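Local structure of alkaline serine protease (Pseudoalteromonas sp., 1Y9Z) at residues T4-T9 / S199-A204; L40-V45 / P87-N92; V232-L237 / V331-V336; Y289-S294 / P320-A325. The protein is a cold-adapted, subtilisin-like serine protease that probably hydrolyses peptide bonds in proteins by means of an active-site serine. One frame throughout, in Å; residues are numbered along the deposited sequence.

Interaction 1. Residues T4-T9 / S199-A204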
loop_
_atom_site.group_PDB
_atom_site.type_symbol
_atom_site.label_atom_id
_atom_site.label_comp_id
_atom_site.label_asym_id
_atom_site.label_seq_id
_atom_site.Cartn_x
_atom_site.Cartn_y
_atom_site.Cartn_z
ATOM N N THR A 4 -5.322 12.458 -1.882
ATOM C CA THR A 4 -6.080 11.304 -1.424
ATOM C C THR A 4 -5.648 10.136 -2.308
ATOM O O THR A 4 -6.054 10.045 -3.469
ATOM C CB THR A 4 -7.602 11.516 -1.583
ATOM O OG1 THR A 4 -8.026 12.605 -0.752
ATOM C CG2 THR A 4 -8.360 10.262 -1.175
ATOM N N PRO A 5 -4.802 9.235 -1.779
ATOM C CA PRO A 5 -4.348 8.086 -2.572
ATOM C C PRO A 5 -5.532 7.276 -3.088
ATOM O O PRO A 5 -6.560 7.178 -2.415
ATOM C CB PRO A 5 -3.470 7.309 -1.590
ATOM C CG PRO A 5 -4.046 7.669 -0.252
ATOM C CD PRO A 5 -4.306 9.149 -0.395
ATOM N N TRP A 6 -5.384 6.698 -4.278
ATOM C CA TRP A 6 -6.466 5.933 -4.892
ATOM C C TRP A 6 -7.096 4.888 -3.979
ATOM O O TRP A 6 -8.310 4.699 -4.002
ATOM C CB TRP A 6 -6.000 5.260 -6.192
ATOM C CG TRP A 6 -5.057 4.098 -6.018
ATOM C CD1 TRP A 6 -3.691 4.140 -5.988
ATOM C CD2 TRP A 6 -5.418 2.719 -5.868
ATOM N NE1 TRP A 6 -3.179 2.871 -5.834
ATOM C CE2 TRP A 6 -4.218 1.981 -5.756
ATOM C CE3 TRP A 6 -6.641 2.034 -5.818
ATOM C CZ2 TRP A 6 -4.204 0.588 -5.597
ATOM C CZ3 TRP A 6 -6.628 0.647 -5.659
ATOM C CH2 TRP A 6 -5.415 -0.058 -5.552
ATOM N N GLY A 7 -6.280 4.220 -3.172
ATOM C CA GLY A 7 -6.805 3.202 -2.281
ATOM C C GLY A 7 -7.862 3.728 -1.329
ATOM O O GLY A 7 -8.847 3.044 -1.036
ATOM N N GLN A 8 -7.663 4.947 -0.835
ATOM C CA GLN A 8 -8.611 5.553 0.092
ATOM C C GLN A 8 -9.977 5.747 -0.551
ATOM O O GLN A 8 -11.009 5.561 0.091
ATOM C CB GLN A 8 -8.092 6.909 0.576
ATOM C CG GLN A 8 -6.816 6.848 1.405
ATOM C CD GLN A 8 -6.954 5.980 2.637
ATOM O OE1 GLN A 8 -7.996 5.978 3.295
ATOM N NE2 GLN A 8 -5.892 5.250 2.971
ATOM N N THR A 9 -9.976 6.129 -1.822
ATOM C CA THR A 9 -11.218 6.353 -2.546
ATOM C C THR A 9 -11.905 5.045 -2.928
ATOM O O THR A 9 -13.130 4.936 -2.841
ATOM C CB THR A 9 -10.971 7.178 -3.825
ATOM O OG1 THR A 9 -10.345 8.419 -3.477
ATOM C CG2 THR A 9 -12.287 7.468 -4.535
ATOM N N SER A 199 -9.914 -8.454 -0.143
ATOM C CA SER A 199 -8.850 -7.714 -0.806
ATOM C C SER A 199 -8.833 -6.234 -0.470
ATOM O O SER A 199 -9.847 -5.651 -0.076
ATOM C CB SER A 199 -8.970 -7.855 -2.324
ATOM O OG SER A 199 -8.862 -9.207 -2.730
ATOM N N GLY A 200 -7.660 -5.637 -0.640
ATOM C CA GLY A 200 -7.498 -4.219 -0.391
ATOM C C GLY A 200 -6.439 -3.662 -1.319
ATOM O O GLY A 200 -5.695 -4.423 -1.942
ATOM N N PRO A 201 -6.359 -2.332 -1.458
ATOM C CA PRO A 201 -5.367 -1.688 -2.326
ATOM C C PRO A 201 -3.958 -2.087 -1.877
ATOM O O PRO A 201 -3.598 -1.876 -0.716
ATOM C CB PRO A 201 -5.646 -0.203 -2.112
ATOM C CG PRO A 201 -7.133 -0.178 -1.838
ATOM C CD PRO A 201 -7.303 -1.346 -0.902
ATOM N N GLY A 202 -3.164 -2.655 -2.786
ATOM C CA GLY A 202 -1.825 -3.089 -2.419
ATOM C C GLY A 202 -0.700 -2.872 -3.419
ATOM O O GLY A 202 0.419 -3.331 -3.191
ATOM N N GLU A 203 -0.982 -2.199 -4.529
ATOM C CA GLU A 203 0.050 -1.912 -5.524
ATOM C C GLU A 203 0.118 -0.398 -5.673
ATOM O O GLU A 203 -0.907 0.257 -5.861
ATOM C CB GLU A 203 -0.295 -2.553 -6.874
ATOM C CG GLU A 203 0.657 -2.208 -8.030
ATOM C CD GLU A 203 2.074 -2.747 -7.859
ATOM O OE1 GLU A 203 2.270 -3.736 -7.120
ATOM O OE2 GLU A 203 3.001 -2.193 -8.487
ATOM N N ALA A 204 1.324 0.150 -5.570
ATOM C CA ALA A 204 1.531 1.593 -5.696
ATOM C C ALA A 204 0.690 2.347 -4.671
ATOM O O ALA A 204 -0.167 3.161 -5.027
ATOM C CB ALA A 204 1.177 2.054 -7.113
#
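Trp6 and Gly7, at the start of the short helix 6-10, pack against the end of strand 196-201 in the subtilisin-like alpha/beta domain. Trp6 makes the larger contact. Its chi1 of 72° places CG between the backbone N and the carbonyl carbon. The indole slants across Pro201. Pro201 CB sits over one face of the six-membered ring, 3.9 Å from its centroid, in a CH-pi contact. The nearest pair there is Trp6 CH2 and Pro201 CB at 3.5 Å. The rim of the indole meets the backbone beyond the strand. Glu203 O lies in the ring plane, 3.3 Å from Trp6 CZ2. The hydrogen bond of the contact also belongs to the indole: Trp6 NE1 donates to Ala204 O over 3.1 Å, with 148° at the hydrogen, and the donor stands above the plane of that carbonyl. Face and rim contacts together limit the rotation of the indole, and Phe10 adds an edge-to-face neighbour. The carboxylate of Glu203 leads elsewhere, to the backbone N of Asn319.

Gly7 comes next and packs by its backbone against the same proline. Pro201 also touches His374 of helix 368-385. Gly7 has no side chain, and its CA rests 3.4 Å from Pro201 CG.

Interaction 2. Residues L40-V45 / P87-N92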
loop_
_atom_site.group_PDB
_atom_site.type_symbol
_atom_site.label_atom_id
_atom_site.label_comp_id
_atom_site.label_asym_id
_atom_site.label_seq_id
_atom_site.Cartn_x
_atom_site.Cartn_y
_atom_site.Cartn_z
ATOM N N LEU A 40 1.129 12.402 11.335
ATOM C CA LEU A 40 0.897 11.370 12.349
ATOM C C LEU A 40 1.037 11.842 13.793
ATOM O O LEU A 40 0.531 11.202 14.712
ATOM C CB LEU A 40 1.867 10.206 12.138
ATOM C CG LEU A 40 1.756 9.412 10.839
ATOM C CD1 LEU A 40 2.908 8.423 10.757
ATOM C CD2 LEU A 40 0.417 8.689 10.794
ATOM N N ASN A 41 1.723 12.960 13.987
ATOM C CA ASN A 41 1.969 13.497 15.318
ATOM C C ASN A 41 0.740 13.704 16.199
ATOM O O ASN A 41 0.722 13.277 17.354
ATOM C CB ASN A 41 2.716 14.827 15.199
ATOM C CG ASN A 41 3.122 15.388 16.544
ATOM O OD1 ASN A 41 4.069 14.912 17.168
ATOM N ND2 ASN A 41 2.400 16.403 17.004
ATOM N N ALA A 42 -0.284 14.348 15.648
ATOM C CA ALA A 42 -1.488 14.670 16.410
ATOM C C ALA A 42 -2.618 13.648 16.455
ATOM O O ALA A 42 -3.771 14.006 16.708
ATOM C CB ALA A 42 -2.031 16.017 15.946
ATOM N N ASN A 43 -2.309 12.380 16.212
ATOM C CA ASN A 43 -3.339 11.352 16.292
ATOM C C ASN A 43 -3.494 10.954 17.758
ATOM O O ASN A 43 -2.635 11.261 18.585
ATOM C CB ASN A 43 -2.948 10.109 15.486
ATOM C CG ASN A 43 -3.451 10.155 14.059
ATOM O OD1 ASN A 43 -4.569 10.596 13.802
ATOM N ND2 ASN A 43 -2.636 9.678 13.123
ATOM N N ASN A 44 -4.602 10.295 18.078
ATOM C CA ASN A 44 -4.835 9.821 19.439
ATOM C C ASN A 44 -4.102 8.494 19.491
ATOM O O ASN A 44 -4.710 7.419 19.516
ATOM C CB ASN A 44 -6.327 9.615 19.691
ATOM C CG ASN A 44 -7.133 10.851 19.385
ATOM O OD1 ASN A 44 -6.677 11.969 19.618
ATOM N ND2 ASN A 44 -8.340 10.661 18.867
ATOM N N VAL A 45 -2.780 8.589 19.507
ATOM C CA VAL A 45 -1.926 7.418 19.488
ATOM C C VAL A 45 -1.129 7.202 20.764
ATOM O O VAL A 45 -0.578 8.140 21.344
ATOM C CB VAL A 45 -0.956 7.499 18.277
ATOM C CG1 VAL A 45 -0.078 8.742 18.385
ATOM C CG2 VAL A 45 -0.108 6.240 18.197
ATOM N N PRO A 87 -8.896 9.927 9.084
ATOM C CA PRO A 87 -8.002 11.085 9.155
ATOM C C PRO A 87 -8.339 12.260 10.067
ATOM O O PRO A 87 -7.572 13.223 10.119
ATOM C CB PRO A 87 -7.971 11.534 7.709
ATOM C CG PRO A 87 -9.445 11.440 7.363
ATOM C CD PRO A 87 -9.884 10.113 8.004
ATOM N N ASN A 88 -9.450 12.199 10.789
ATOM C CA ASN A 88 -9.833 13.340 11.611
ATOM C C ASN A 88 -9.473 13.345 13.090
ATOM O O ASN A 88 -10.127 14.022 13.888
ATOM C CB ASN A 88 -11.328 13.604 11.428
ATOM C CG ASN A 88 -11.706 13.787 9.970
ATOM O OD1 ASN A 88 -12.324 12.914 9.361
ATOM N ND2 ASN A 88 -11.317 14.921 9.396
ATOM N N GLN A 89 -8.435 12.602 13.460
ATOM C CA GLN A 89 -7.969 12.574 14.844
ATOM C C GLN A 89 -9.029 12.138 15.860
ATOM O O GLN A 89 -9.174 12.741 16.927
ATOM C CB GLN A 89 -7.422 13.961 15.205
ATOM C CG GLN A 89 -6.211 14.361 14.369
ATOM C CD GLN A 89 -5.920 15.848 14.412
ATOM O OE1 GLN A 89 -6.498 16.630 13.656
ATOM N NE2 GLN A 89 -5.022 16.246 15.302
ATOM N N ASN A 90 -9.749 11.073 15.529
ATOM C CA ASN A 90 -10.792 10.541 16.401
ATOM C C ASN A 90 -10.457 9.130 16.882
ATOM O O ASN A 90 -10.537 8.833 18.073
ATOM C CB ASN A 90 -12.132 10.523 15.662
ATOM C CG ASN A 90 -12.705 11.912 15.461
ATOM O OD1 ASN A 90 -13.159 12.257 14.368
ATOM N ND2 ASN A 90 -12.698 12.712 16.520
ATOM N N ALA A 91 -10.083 8.264 15.947
ATOM C CA ALA A 91 -9.755 6.886 16.280
ATOM C C ALA A 91 -8.605 6.775 17.271
ATOM O O ALA A 91 -7.683 7.591 17.265
ATOM C CB ALA A 91 -9.411 6.120 15.013
ATOM N N ASN A 92 -8.674 5.763 18.130
ATOM C CA ASN A 92 -7.616 5.514 19.096
ATOM C C ASN A 92 -6.701 4.491 18.451
ATOM O O ASN A 92 -7.161 3.469 17.941
ATOM C CB ASN A 92 -8.182 4.947 20.396
ATOM C CG ASN A 92 -9.109 5.911 21.089
ATOM O OD1 ASN A 92 -8.687 6.971 21.553
ATOM N ND2 ASN A 92 -10.386 5.557 21.152
HETATM O O HOH W 1 -6.485 9.728 16.003
HETATM O O HOH W 2 -6.908 10.389 12.536
#
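Asn44 reaches from segment 40-45 into the bend of residues 89-91. Its CB lies 3.4 Å from Ala91 O. CG is anti to the carbonyl carbon (chi1 -54°), which puts it near Gln89 O and Ala91 O. OD1 also lies by Gln89 O. At the tip, ND2 donates to Gln89 O and to Asn90 O, each at 3.0 Å from Asn44 ND2. Both bonds are bent and weak, but together they hold the amide nitrogen.

Gln89 answers from the other segment. Its extended chain passes Ala42 O, and NE2 donates to Ala42 O at 2.9 Å. This bond is nearly straight, 167° at the hydrogen, and the donor stands above the carbonyl plane.

Two waters bridge the segments. Water 1 donates to Asn43 OD1 and to Ala91 O, 2.8 Å from the latter, and accepts from Asn44 N. Water 2 takes the N-H of Gln89 and also lies 2.7 Å from Asn43 OD1. Asn43 ND2 is held by Ala74 O and Tyr33 OH.

Strands 44-47 and 92-100 run parallel from here. The pattern is that of two loops joined by side-chain amides and water as they enter a parallel pair of the subtilisin-like sheet.

Interaction 3. Residues V232-L237 / V331-V336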
loop_
_atom_site.group_PDB
_atom_site.type_symbol
_atom_site.label_atom_id
_atom_site.label_comp_id
_atom_site.label_asym_id
_atom_site.label_seq_id
_atom_site.Cartn_x
_atom_site.Cartn_y
_atom_site.Cartn_z
ATOM N N VAL A 232 4.658 7.486 -10.047
ATOM C CA VAL A 232 5.596 6.691 -9.274
ATOM C C VAL A 232 7.038 6.786 -9.753
ATOM O O VAL A 232 7.325 6.544 -10.923
ATOM C CB VAL A 232 5.177 5.205 -9.297
ATOM C CG1 VAL A 232 6.143 4.371 -8.474
ATOM C CG2 VAL A 232 3.760 5.061 -8.777
ATOM N N PRO A 233 7.964 7.157 -8.854
ATOM C CA PRO A 233 9.367 7.252 -9.263
ATOM C C PRO A 233 9.873 5.827 -9.494
ATOM O O PRO A 233 9.650 4.947 -8.662
ATOM C CB PRO A 233 10.030 7.936 -8.069
ATOM C CG PRO A 233 9.219 7.450 -6.911
ATOM C CD PRO A 233 7.797 7.517 -7.433
ATOM N N HIS A 234 10.536 5.590 -10.621
ATOM C CA HIS A 234 11.021 4.246 -10.919
ATOM C C HIS A 234 11.915 3.651 -9.847
ATOM O O HIS A 234 12.945 4.227 -9.487
ATOM C CB HIS A 234 11.776 4.210 -12.250
ATOM C CG HIS A 234 10.932 3.817 -13.422
ATOM N ND1 HIS A 234 9.846 2.976 -13.313
ATOM C CD2 HIS A 234 11.051 4.105 -14.739
ATOM C CE1 HIS A 234 9.333 2.765 -14.512
ATOM N NE2 HIS A 234 10.046 3.438 -15.395
ATOM N N ASN A 235 11.514 2.488 -9.340
ATOM C CA ASN A 235 12.286 1.783 -8.329
ATOM C C ASN A 235 13.427 1.099 -9.078
ATOM O O ASN A 235 13.352 -0.087 -9.401
ATOM C CB ASN A 235 11.408 0.739 -7.631
ATOM C CG ASN A 235 12.110 0.066 -6.467
ATOM O OD1 ASN A 235 11.578 -0.869 -5.867
ATOM N ND2 ASN A 235 13.303 0.541 -6.137
ATOM N N ARG A 236 14.473 1.868 -9.363
ATOM C CA ARG A 236 15.631 1.379 -10.099
ATOM C C ARG A 236 16.603 0.551 -9.274
ATOM O O ARG A 236 16.960 0.912 -8.151
ATOM C CB ARG A 236 16.372 2.565 -10.725
ATOM C CG ARG A 236 17.630 2.207 -11.509
ATOM C CD ARG A 236 18.090 3.419 -12.315
ATOM N NE ARG A 236 19.303 3.187 -13.095
ATOM C CZ ARG A 236 20.522 3.562 -12.715
ATOM N NH1 ARG A 236 21.567 3.313 -13.494
ATOM N NH2 ARG A 236 20.699 4.186 -11.557
ATOM N N LEU A 237 17.030 -0.566 -9.857
ATOM C CA LEU A 237 17.978 -1.472 -9.227
ATOM C C LEU A 237 19.118 -1.738 -10.203
ATOM O O LEU A 237 18.885 -1.954 -11.392
ATOM C CB LEU A 237 17.307 -2.806 -8.887
ATOM C CG LEU A 237 16.042 -2.815 -8.025
ATOM C CD1 LEU A 237 15.546 -4.248 -7.891
ATOM C CD2 LEU A 237 16.336 -2.221 -6.659
ATOM N N VAL A 331 18.737 8.837 -16.292
ATOM C CA VAL A 331 17.854 9.997 -16.323
ATOM C C VAL A 331 16.617 9.693 -15.480
ATOM O O VAL A 331 16.331 8.530 -15.187
ATOM C CB VAL A 331 17.400 10.322 -17.763
ATOM C CG1 VAL A 331 18.611 10.568 -18.648
ATOM C CG2 VAL A 331 16.556 9.181 -18.316
ATOM N N PRO A 332 15.873 10.732 -15.071
ATOM C CA PRO A 332 14.677 10.477 -14.263
ATOM C C PRO A 332 13.571 9.810 -15.075
ATOM O O PRO A 332 13.213 10.274 -16.158
ATOM C CB PRO A 332 14.291 11.871 -13.766
ATOM C CG PRO A 332 14.777 12.769 -14.866
ATOM C CD PRO A 332 16.122 12.179 -15.209
ATOM N N SER A 333 13.046 8.709 -14.551
ATOM C CA SER A 333 11.972 7.985 -15.216
ATOM C C SER A 333 10.877 7.666 -14.201
ATOM O O SER A 333 11.162 7.393 -13.032
ATOM C CB SER A 333 12.514 6.705 -15.866
ATOM O OG SER A 333 13.163 5.867 -14.928
ATOM N N VAL A 334 9.628 7.716 -14.653
ATOM C CA VAL A 334 8.486 7.466 -13.782
ATOM C C VAL A 334 7.457 6.532 -14.410
ATOM O O VAL A 334 7.523 6.224 -15.602
ATOM C CB VAL A 334 7.776 8.791 -13.421
ATOM C CG1 VAL A 334 8.763 9.750 -12.771
ATOM C CG2 VAL A 334 7.169 9.419 -14.671
ATOM N N SER A 335 6.502 6.097 -13.592
ATOM C CA SER A 335 5.439 5.200 -14.030
ATOM C C SER A 335 4.068 5.789 -13.698
ATOM O O SER A 335 3.853 6.285 -12.594
ATOM C CB SER A 335 5.594 3.840 -13.341
ATOM O OG SER A 335 4.465 3.011 -13.564
ATOM N N VAL A 336 3.149 5.741 -14.660
ATOM C CA VAL A 336 1.792 6.246 -14.468
ATOM C C VAL A 336 0.805 5.214 -15.014
ATOM O O VAL A 336 1.186 4.354 -15.812
ATOM C CB VAL A 336 1.565 7.597 -15.203
ATOM C CG1 VAL A 336 2.509 8.662 -14.655
ATOM C CG2 VAL A 336 1.773 7.422 -16.699
#
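Val232 and Ser335 form an antiparallel hydrogen-bonded pair in the beta-barrel domain inserted into this protease. Their backbones exchange two bonds. Val232 N donates to Ser335 O at 2.9 Å and is nearly straight, 173° at the hydrogen. Ser335 N returns a bond to Val232 O at 2.8 Å. Both donors lie in the plane of the carbonyl they meet. The next pair, Pro233 with Val334, is non-hydrogen-bonded. Pro233 has no N-H, and this pair uses none between the two strands. Its CA atom is 4.6 Å from that of Val334. One step on, where the strand breaks, His234 N still donates to Ser333 O at 3.1 Å. Ser333 O is also bonded by Asn356 ND2 of strand 351-360, so it accepts two bonds.

Two faces of the sheet can be told apart. Pro233 and Val334 share one. Both touch Ala217 of strand 214-221 and Asn356 of strand 351-360, so this side packs against other strands of the domain. Val334 CB also stands 3.4 Å from Val232 O.

Val232 and Ser335 lie on the other face. One face of the His234 ring has Val334 C over its centre, 4.1 Å from the plane. Leu322 touches both His234 and Ser333. With chi1 170°, Ser335 OG stands anti to the backbone N, where it hydrogen-bonds Arg281 NH2 and Gln318 O.

Interaction 4. Residues Y289-S294 / P320-A325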
loop_
_atom_site.group_PDB
_atom_site.type_symbol
_atom_site.label_atom_id
_atom_site.label_comp_id
_atom_site.label_asym_id
_atom_site.label_seq_id
_atom_site.Cartn_x
_atom_site.Cartn_y
_atom_site.Cartn_z
ATOM N N TYR A 289 11.069 -9.113 -15.119
ATOM C CA TYR A 289 11.014 -7.685 -14.817
ATOM C C TYR A 289 11.336 -6.911 -16.096
ATOM O O TYR A 289 12.460 -6.448 -16.289
ATOM C CB TYR A 289 12.030 -7.366 -13.720
ATOM C CG TYR A 289 11.783 -8.148 -12.449
ATOM C CD1 TYR A 289 10.777 -7.772 -11.562
ATOM C CD2 TYR A 289 12.526 -9.292 -12.154
ATOM C CE1 TYR A 289 10.511 -8.516 -10.412
ATOM C CE2 TYR A 289 12.268 -10.044 -11.008
ATOM C CZ TYR A 289 11.258 -9.651 -10.142
ATOM O OH TYR A 289 10.989 -10.394 -9.016
ATOM N N PRO A 290 10.335 -6.755 -16.981
ATOM C CA PRO A 290 10.430 -6.063 -18.271
ATOM C C PRO A 290 10.396 -4.534 -18.306
ATOM O O PRO A 290 10.495 -3.950 -19.384
ATOM C CB PRO A 290 9.262 -6.655 -19.044
ATOM C CG PRO A 290 8.216 -6.738 -17.984
ATOM C CD PRO A 290 8.982 -7.316 -16.801
ATOM N N GLU A 291 10.259 -3.884 -17.156
ATOM C CA GLU A 291 10.193 -2.425 -17.133
ATOM C C GLU A 291 11.324 -1.769 -17.931
ATOM O O GLU A 291 11.117 -0.751 -18.593
ATOM C CB GLU A 291 10.222 -1.915 -15.689
ATOM C CG GLU A 291 9.748 -0.472 -15.532
ATOM C CD GLU A 291 8.268 -0.300 -15.845
ATOM O OE1 GLU A 291 7.762 0.840 -15.772
ATOM O OE2 GLU A 291 7.603 -1.309 -16.164
ATOM N N ILE A 292 12.510 -2.366 -17.876
ATOM C CA ILE A 292 13.681 -1.838 -18.570
ATOM C C ILE A 292 13.547 -1.751 -20.094
ATOM O O ILE A 292 14.197 -0.923 -20.731
ATOM C CB ILE A 292 14.940 -2.678 -18.232
ATOM C CG1 ILE A 292 16.189 -2.033 -18.840
ATOM C CG2 ILE A 292 14.774 -4.100 -18.750
ATOM C CD1 ILE A 292 16.506 -0.658 -18.279
ATOM N N ASN A 293 12.705 -2.591 -20.683
ATOM C CA ASN A 293 12.544 -2.578 -22.133
ATOM C C ASN A 293 11.996 -1.270 -22.697
ATOM O O ASN A 293 12.648 -0.632 -23.524
ATOM C CB ASN A 293 11.677 -3.759 -22.570
ATOM C CG ASN A 293 12.327 -5.090 -22.258
ATOM O OD1 ASN A 293 13.488 -5.316 -22.599
ATOM N ND2 ASN A 293 11.586 -5.977 -21.608
ATOM N N SER A 294 10.807 -0.867 -22.258
ATOM C CA SER A 294 10.220 0.382 -22.738
ATOM C C SER A 294 11.055 1.566 -22.267
ATOM O O SER A 294 11.254 2.535 -23.001
ATOM C CB SER A 294 8.783 0.542 -22.228
ATOM O OG SER A 294 7.899 -0.365 -22.867
ATOM N N PRO A 320 6.659 -1.095 -10.482
ATOM C CA PRO A 320 7.557 -2.227 -10.717
ATOM C C PRO A 320 9.031 -1.975 -10.464
ATOM O O PRO A 320 9.471 -0.834 -10.334
ATOM C CB PRO A 320 7.297 -2.551 -12.177
ATOM C CG PRO A 320 7.188 -1.179 -12.772
ATOM C CD PRO A 320 6.328 -0.422 -11.753
ATOM N N PHE A 321 9.792 -3.060 -10.393
ATOM C CA PHE A 321 11.227 -2.956 -10.209
ATOM C C PHE A 321 11.829 -2.647 -11.572
ATOM O O PHE A 321 11.553 -3.346 -12.550
ATOM C CB PHE A 321 11.824 -4.272 -9.700
ATOM C CG PHE A 321 11.508 -4.574 -8.267
ATOM C CD1 PHE A 321 10.515 -5.487 -7.936
ATOM C CD2 PHE A 321 12.212 -3.948 -7.244
ATOM C CE1 PHE A 321 10.225 -5.774 -6.603
ATOM C CE2 PHE A 321 11.932 -4.226 -5.908
ATOM C CZ PHE A 321 10.935 -5.142 -5.588
ATOM N N LEU A 322 12.622 -1.586 -11.644
ATOM C CA LEU A 322 13.287 -1.234 -12.889
ATOM C C LEU A 322 14.664 -1.870 -12.791
ATOM O O LEU A 322 15.610 -1.259 -12.289
ATOM C CB LEU A 322 13.419 0.285 -13.041
ATOM C CG LEU A 322 14.256 0.762 -14.238
ATOM C CD1 LEU A 322 13.684 0.218 -15.539
ATOM C CD2 LEU A 322 14.285 2.284 -14.263
ATOM N N VAL A 323 14.760 -3.119 -13.235
ATOM C CA VAL A 323 16.020 -3.847 -13.199
ATOM C C VAL A 323 16.885 -3.335 -14.346
ATOM O O VAL A 323 16.613 -3.606 -15.514
ATOM C CB VAL A 323 15.784 -5.364 -13.345
ATOM C CG1 VAL A 323 17.099 -6.112 -13.224
ATOM C CG2 VAL A 323 14.811 -5.835 -12.277
ATOM N N ASP A 324 17.924 -2.586 -13.990
ATOM C CA ASP A 324 18.835 -1.978 -14.955
ATOM C C ASP A 324 20.209 -2.648 -14.891
ATOM O O ASP A 324 21.131 -2.141 -14.252
ATOM C CB ASP A 324 18.950 -0.486 -14.634
ATOM C CG ASP A 324 19.525 0.326 -15.775
ATOM O OD1 ASP A 324 19.648 1.556 -15.602
ATOM O OD2 ASP A 324 19.849 -0.246 -16.835
ATOM N N ALA A 325 20.335 -3.787 -15.566
ATOM C CA ALA A 325 21.573 -4.559 -15.582
ATOM C C ALA A 325 22.824 -3.774 -15.972
ATOM O O ALA A 325 23.868 -3.913 -15.334
ATOM C CB ALA A 325 21.415 -5.764 -16.504
HETATM O O HOH W 3 13.158 -3.968 -15.452
#
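Tyr289 and Phe321 lie side by side and point the same way, on an exposed side of the inserted beta-barrel domain. Their ring planes stand at 89° in an oblique pair. They touch by Tyr289 CE1 and Phe321 CD1 at 3.9 Å. Val323 crosses Tyr289 at a slant, with Val323 CG2 against Tyr289 CB at 3.5 Å.

The start of helix 291-300 covers strand 321-323 further in. Leu322 lies at about a right angle to both Glu291 and Ile292. Its CD1 reaches the helix backbone, 3.7 Å from Ile292 CA. Ile292 lies across the strand end: its CB meets Val323 O at 3.3 Å, and its CD1 approaches the carboxylate of Asp324. Glu291 bends at chi2 (67°) and slants across Pro320. Its carboxylate carbon CD comes within 3.4 Å of Pro320 CG. The acid itself is paired with Arg281, through a salt bridge from Glu291 OE2 to Arg281 NE. Asp324 likewise turns to outside partners: Arg236 by a salt bridge, and the backbone N atoms of Asp328 and Ile329.

One water ties the two backbones. Water 3 lies 2.7 Å from Tyr289 O and accepts from Ile292 N and from Val323 N, 2.9 Å from the latter. No direct hydrogen bond joins the segments. Helix and strand are therefore held mainly by apolar packing and this water, while the charges of the acids are probably offset in part by Arg281 and Arg236.

From the N terminus, interaction 1 closes the longest loop, bringing residues 4-9 to the end of strand 196-201. Interaction 2 is nested inside that loop and joins 40-45 to 87-92. Both reach the main sheet of the alpha/beta domain, with centres about 20 Å apart. The chain then enters the inserted barrel, where interaction 3 closes the loop from 232-237 to 331-336. Interaction 4 is nested within it, setting helix 291-300 on strand 321-323. Strand 232-240 links these two, since it pairs with both 321-323 and 333-336. Interactions 1 and 3 touch, Ala204 CB packing 4.3 Å from Val232 CG2. Interactions 2 and 4 lie on opposite sides of the chain's centre.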